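Local coordinates for mutual gliding-motility protein MglA (Myxococcus xanthus DK 1622, PDB 6H17) that binds GTP as a small Ras-like GTPase and acts as an intracellular switch that coordinates adventurous and social gliding and controls direction and speed, at residues I11-V16 / K185-E190; L60-G65 / D178-V183. One frame throughout, in Å; residues are numbered along the deposited sequence. Where two conformers were deposited one is given.

In the fold
Both contacts press helix 176-193, the last helix, onto one mixed beta-sheet, and both are made by apolar side chains. Contact 1 (11-16 with 185-190) is wholly buried and joins a beta-branched valine to an isoleucine and a cysteine on central strand 10-18. Contact 2 (60-65 with 178-183) takes an earlier turn and is leucine on leucine at the end of strand 52-62 and the loop after it, so one of its three touching residues, L64, is only partly buried. Their centres lie 9 Å apart, and the two meet directly: CD1 of L188 packs on CA of G65 at 3.5 Å, while I15 CG2 and V183 CG1 touch at 4.2 Å.

Contact 1 (I11-V16 / K185-E190); sequences INCKIV and KLVLTE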
loop_
_atom_site.group_PDB
_atom_site.type_symbol
_atom_site.label_atom_id
_atom_site.label_comp_id
_atom_site.label_asym_id
_atom_site.label_seq_id
_atom_site.Cartn_x
_atom_site.Cartn_y
_atom_site.Cartn_z
ATOM N N ILE A 11 5.062 -0.469 -19.203
ATOM C CA ILE A 11 4.251 -1.176 -18.219
ATOM C C ILE A 11 3.985 -0.238 -17.055
ATOM O O ILE A 11 4.918 0.335 -16.493
ATOM C CB ILE A 11 4.975 -2.438 -17.707
ATOM C CG1 ILE A 11 5.268 -3.410 -18.850
ATOM C CG2 ILE A 11 4.167 -3.098 -16.599
ATOM C CD1 ILE A 11 6.117 -4.591 -18.439
ATOM N N ASN A 12 2.718 -0.110 -16.671
ATOM C CA ASN A 12 2.360 0.635 -15.472
ATOM C C ASN A 12 1.716 -0.313 -14.480
ATOM O O ASN A 12 0.788 -1.046 -14.830
ATOM C CB ASN A 12 1.426 1.793 -15.806
ATOM C CG ASN A 12 2.130 2.888 -16.585
ATOM O OD1 ASN A 12 3.301 3.200 -16.332
ATOM N ND2 ASN A 12 1.437 3.449 -17.559
ATOM N N CYS A 13 2.261 -0.324 -13.271
ATOM C CA CYS A 13 1.801 -1.150 -12.165
ATOM C C CYS A 13 1.178 -0.235 -11.118
ATOM O O CYS A 13 1.523 0.953 -11.035
ATOM C CB CYS A 13 2.981 -1.918 -11.549
ATOM S SG CYS A 13 3.755 -3.112 -12.699
ATOM N N LYS A 14 0.246 -0.791 -10.332
ATOM C CA LYS A 14 -0.431 -0.037 -9.284
ATOM C C LYS A 14 -0.263 -0.717 -7.940
ATOM O O LYS A 14 -0.573 -1.905 -7.788
ATOM C CB LYS A 14 -1.908 0.047 -9.639
ATOM C CG LYS A 14 -2.761 0.801 -8.664
ATOM C CD LYS A 14 -4.165 0.955 -9.230
ATOM C CE LYS A 14 -4.955 1.989 -8.489
ATOM N NZ LYS A 14 -6.299 2.198 -9.096
ATOM N N ILE A 15 0.222 0.041 -6.960
ATOM C CA ILE A 15 0.339 -0.410 -5.575
ATOM C C ILE A 15 -0.601 0.434 -4.730
ATOM O O ILE A 15 -0.559 1.667 -4.817
ATOM C CB ILE A 15 1.770 -0.234 -5.037
ATOM C CG1 ILE A 15 2.797 -0.968 -5.891
ATOM C CG2 ILE A 15 1.841 -0.641 -3.554
ATOM C CD1 ILE A 15 2.539 -2.362 -6.068
ATOM N N VAL A 16 -1.441 -0.211 -3.917
ATOM C CA VAL A 16 -2.354 0.502 -3.024
ATOM C C VAL A 16 -1.940 0.252 -1.574
ATOM O O VAL A 16 -1.823 -0.903 -1.142
ATOM C CB VAL A 16 -3.824 0.100 -3.260
ATOM C CG1 VAL A 16 -4.727 0.777 -2.231
ATOM C CG2 VAL A 16 -4.235 0.473 -4.675
ATOM N N LYS A 185 8.918 -6.080 -5.589
ATOM C CA LYS A 185 9.549 -7.291 -6.105
ATOM C C LYS A 185 8.512 -8.379 -6.374
ATOM O O LYS A 185 8.591 -9.076 -7.390
ATOM C CB LYS A 185 10.620 -7.767 -5.128
ATOM C CG LYS A 185 11.370 -9.014 -5.569
ATOM C CD LYS A 185 12.528 -9.311 -4.628
ATOM C CE LYS A 185 13.332 -10.500 -5.128
ATOM N NZ LYS A 185 14.318 -10.984 -4.122
ATOM N N LEU A 186 7.528 -8.545 -5.482
ATOM C CA LEU A 186 6.474 -9.523 -5.722
ATOM C C LEU A 186 5.688 -9.194 -6.987
ATOM O O LEU A 186 5.345 -10.095 -7.761
ATOM C CB LEU A 186 5.531 -9.589 -4.522
ATOM C CG LEU A 186 6.139 -10.171 -3.251
ATOM C CD1 LEU A 186 5.142 -10.025 -2.091
ATOM C CD2 LEU A 186 6.552 -11.613 -3.422
ATOM N N VAL A 187 5.385 -7.912 -7.210
ATOM C CA VAL A 187 4.663 -7.503 -8.413
ATOM C C VAL A 187 5.493 -7.795 -9.656
ATOM O O VAL A 187 4.979 -8.310 -10.654
ATOM C CB VAL A 187 4.275 -6.015 -8.308
ATOM C CG1 VAL A 187 3.813 -5.491 -9.658
ATOM C CG2 VAL A 187 3.202 -5.825 -7.244
ATOM N N LEU A 188 6.785 -7.462 -9.626
ATOM C CA LEU A 188 7.636 -7.720 -10.787
ATOM C C LEU A 188 7.728 -9.208 -11.090
ATOM O O LEU A 188 7.738 -9.609 -12.261
ATOM C CB LEU A 188 9.022 -7.131 -10.551
ATOM C CG LEU A 188 9.136 -5.617 -10.670
ATOM C CD1 LEU A 188 10.482 -5.183 -10.101
ATOM C CD2 LEU A 188 9.005 -5.135 -12.095
ATOM N N THR A 189 7.843 -10.039 -10.056
ATOM C CA THR A 189 7.908 -11.482 -10.279
ATOM C C THR A 189 6.659 -11.965 -11.001
ATOM O O THR A 189 6.744 -12.804 -11.911
ATOM C CB THR A 189 8.102 -12.196 -8.942
ATOM O OG1 THR A 189 9.386 -11.858 -8.408
ATOM C CG2 THR A 189 8.003 -13.709 -9.116
ATOM N N GLU A 190 5.489 -11.433 -10.631
ATOM C CA GLU A 190 4.255 -11.826 -11.309
ATOM C C GLU A 190 4.253 -11.365 -12.762
ATOM O O GLU A 190 3.857 -12.125 -13.657
ATOM C CB GLU A 190 3.034 -11.289 -10.565
ATOM C CG GLU A 190 2.767 -11.982 -9.238
ATOM C CD GLU A 190 2.796 -13.497 -9.349
ATOM O OE1 GLU A 190 2.011 -14.044 -10.151
ATOM O OE2 GLU A 190 3.623 -14.139 -8.657
#
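Strand 11-16 and helix turn 185-190 come nearest at C13 and V187, whose CA atoms are 7.9 Å apart, a separation bridged by side chains alone. V187 points its CB toward the strand and spreads its two methyl groups over two residues of it. V187 CG2 meets CD1 of I15 at 3.7 Å, the approach that carries the contact. V187 CG1 lies 3.9 Å from SG of C13 in one of the two modelled conformers of that cysteine. C13 points toward the helix and K14 away from it, while I15 approaches through its terminal CD1. The two branches of V187 are set by a first torsion of 167°, with CG1 anti to the backbone N and CG2 beside it. In I15 the longer branch, turned about CB-CG1 (chi2 -55°), carries CD1 to V187, and the two side chains run past each other in opposite directions. A short, beta-branched valine suits a place this near the strand, the slim cysteine fits under one methyl, and isoleucine supplies the extra length needed farther along. F74 of strand 71-78 also touches V187, and L191 continues the helix's hold on C13 and I11. This helix-on-sheet packing belongs to the Ras-like GTPase fold, in which the C-terminal helix lies against the central beta-sheet.

Contact 2 (L60-G65 / D178-V183); sequences LPLSLG and DTLKAV
A small leucine cluster forms where the C-terminal helix of the Ras-like fold, through its 178-183 turn, meets the end of strand 52-62 and the loop that follows. L180 directs its CB toward the strand and holds its CG anti to the backbone N (chi1 173°), which carries the forked end out from the helix. CD2 of L180 meets CD1 of L62 at 3.8 Å. L62 and L64 also point their CB atoms at the helix, and each crosses L180 at a slant. Leucine suits all three places, because a branched end carried one methylene out from the backbone can bridge the helix and the strand end with its loop, where the closest CA atoms, of L64 and K181, are 7.9 Å from each other. I32 of helix 25-35 and L76 of strand 71-78 touch both L62 and L180, so the pair is buried, whereas L64, already in the loop and lying on F74, stays partly exposed. The helix nevertheless buries more of L64 than of L62, although the approach is slightly longer: CD1 of L64 rests 4.1 Å from CD1 of L180 and 4.2 Å from its CG.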
loop_
_atom_site.group_PDB
_atom_site.type_symbol
_atom_site.label_atom_id
_atom_site.label_comp_id
_atom_site.label_asym_id
_atom_site.label_seq_id
_atom_site.Cartn_x
_atom_site.Cartn_y
_atom_site.Cartn_z
ATOM N N LEU A 60 1.741 8.737 -6.171
ATOM C CA LEU A 60 3.181 8.937 -6.320
ATOM C C LEU A 60 3.741 7.944 -7.331
ATOM O O LEU A 60 3.710 6.730 -7.087
ATOM C CB LEU A 60 3.897 8.723 -4.987
ATOM C CG LEU A 60 5.430 8.687 -5.012
ATOM C CD1 LEU A 60 6.005 9.968 -5.582
ATOM C CD2 LEU A 60 5.961 8.473 -3.601
ATOM N N PRO A 61 4.248 8.413 -8.480
ATOM C CA PRO A 61 4.882 7.499 -9.440
ATOM C C PRO A 61 6.369 7.338 -9.188
ATOM O O PRO A 61 7.067 8.292 -8.839
ATOM C CB PRO A 61 4.629 8.193 -10.783
ATOM C CG PRO A 61 4.483 9.620 -10.483
ATOM C CD PRO A 61 4.108 9.778 -9.020
ATOM N N LEU A 62 6.857 6.106 -9.367
ATOM C CA LEU A 62 8.233 5.769 -9.069
ATOM C C LEU A 62 8.778 4.766 -10.070
ATOM O O LEU A 62 8.036 3.943 -10.615
ATOM C CB LEU A 62 8.360 5.057 -7.699
ATOM C CG LEU A 62 7.931 5.808 -6.459
ATOM C CD1 LEU A 62 7.967 4.883 -5.247
ATOM C CD2 LEU A 62 8.838 6.997 -6.210
ATOM N N SER A 63 10.087 4.803 -10.244
ATOM C CA SER A 63 10.822 3.755 -10.937
ATOM C C SER A 63 11.458 2.857 -9.888
ATOM O O SER A 63 12.197 3.334 -9.018
ATOM C CB SER A 63 11.893 4.342 -11.846
ATOM O OG SER A 63 11.320 5.178 -12.836
ATOM N N LEU A 64 11.165 1.563 -9.959
ATOM C CA LEU A 64 11.730 0.585 -9.047
ATOM C C LEU A 64 12.479 -0.408 -9.949
ATOM O O LEU A 64 13.321 0.017 -10.737
ATOM C CB LEU A 64 10.677 0.058 -8.088
ATOM C CG LEU A 64 10.003 1.155 -7.230
ATOM C CD1 LEU A 64 8.750 0.700 -6.516
ATOM C CD2 LEU A 64 11.006 1.701 -6.208
ATOM N N GLY A 65 12.178 -1.679 -9.880
ATOM C CA GLY A 65 12.855 -2.639 -10.718
ATOM C C GLY A 65 12.406 -2.600 -12.168
ATOM O O GLY A 65 11.451 -1.930 -12.566
ATOM N N ASP A 178 11.890 -0.886 3.017
ATOM C CA ASP A 178 11.840 -2.348 2.987
ATOM C C ASP A 178 10.450 -2.842 2.604
ATOM O O ASP A 178 10.304 -3.808 1.843
ATOM C CB ASP A 178 12.241 -2.952 4.329
ATOM C CG ASP A 178 13.731 -2.929 4.569
ATOM O OD1 ASP A 178 14.513 -2.589 3.646
ATOM O OD2 ASP A 178 14.115 -3.287 5.700
ATOM N N THR A 179 9.411 -2.210 3.147
ATOM C CA THR A 179 8.036 -2.591 2.820
ATOM C C THR A 179 7.776 -2.407 1.334
ATOM O O THR A 179 7.245 -3.304 0.662
ATOM C CB THR A 179 7.063 -1.729 3.627
ATOM O OG1 THR A 179 7.209 -1.945 5.033
ATOM C CG2 THR A 179 5.611 -2.006 3.278
ATOM N N LEU A 180 8.120 -1.227 0.809
ATOM C CA LEU A 180 7.887 -0.922 -0.597
ATOM C C LEU A 180 8.648 -1.881 -1.502
ATOM O O LEU A 180 8.094 -2.400 -2.482
ATOM C CB LEU A 180 8.315 0.515 -0.870
ATOM C CG LEU A 180 8.283 0.947 -2.354
ATOM C CD1 LEU A 180 6.852 0.930 -2.880
ATOM C CD2 LEU A 180 8.900 2.338 -2.523
ATOM N N LYS A 181 9.930 -2.088 -1.224
ATOM C CA LYS A 181 10.734 -2.935 -2.094
ATOM C C LYS A 181 10.210 -4.354 -2.088
ATOM O O LYS A 181 10.268 -5.041 -3.113
ATOM C CB LYS A 181 12.202 -2.867 -1.679
ATOM C CG LYS A 181 12.843 -1.538 -2.024
ATOM C CD LYS A 181 14.164 -1.311 -1.307
ATOM C CE LYS A 181 14.900 -0.097 -1.872
ATOM N NZ LYS A 181 14.148 0.605 -2.963
ATOM N N ALA A 182 9.697 -4.822 -0.956
ATOM C CA ALA A 182 9.170 -6.184 -0.887
ATOM C C ALA A 182 7.953 -6.346 -1.796
ATOM O O ALA A 182 7.866 -7.301 -2.573
ATOM C CB ALA A 182 8.837 -6.568 0.557
ATOM N N VAL A 183 7.001 -5.430 -1.717
ATOM C CA VAL A 183 5.810 -5.579 -2.551
ATOM C C VAL A 183 6.140 -5.359 -4.026
ATOM O O VAL A 183 5.595 -6.043 -4.898
ATOM C CB VAL A 183 4.647 -4.702 -2.056
ATOM C CG1 VAL A 183 4.868 -3.246 -2.387
ATOM C CG2 VAL A 183 3.325 -5.217 -2.663
#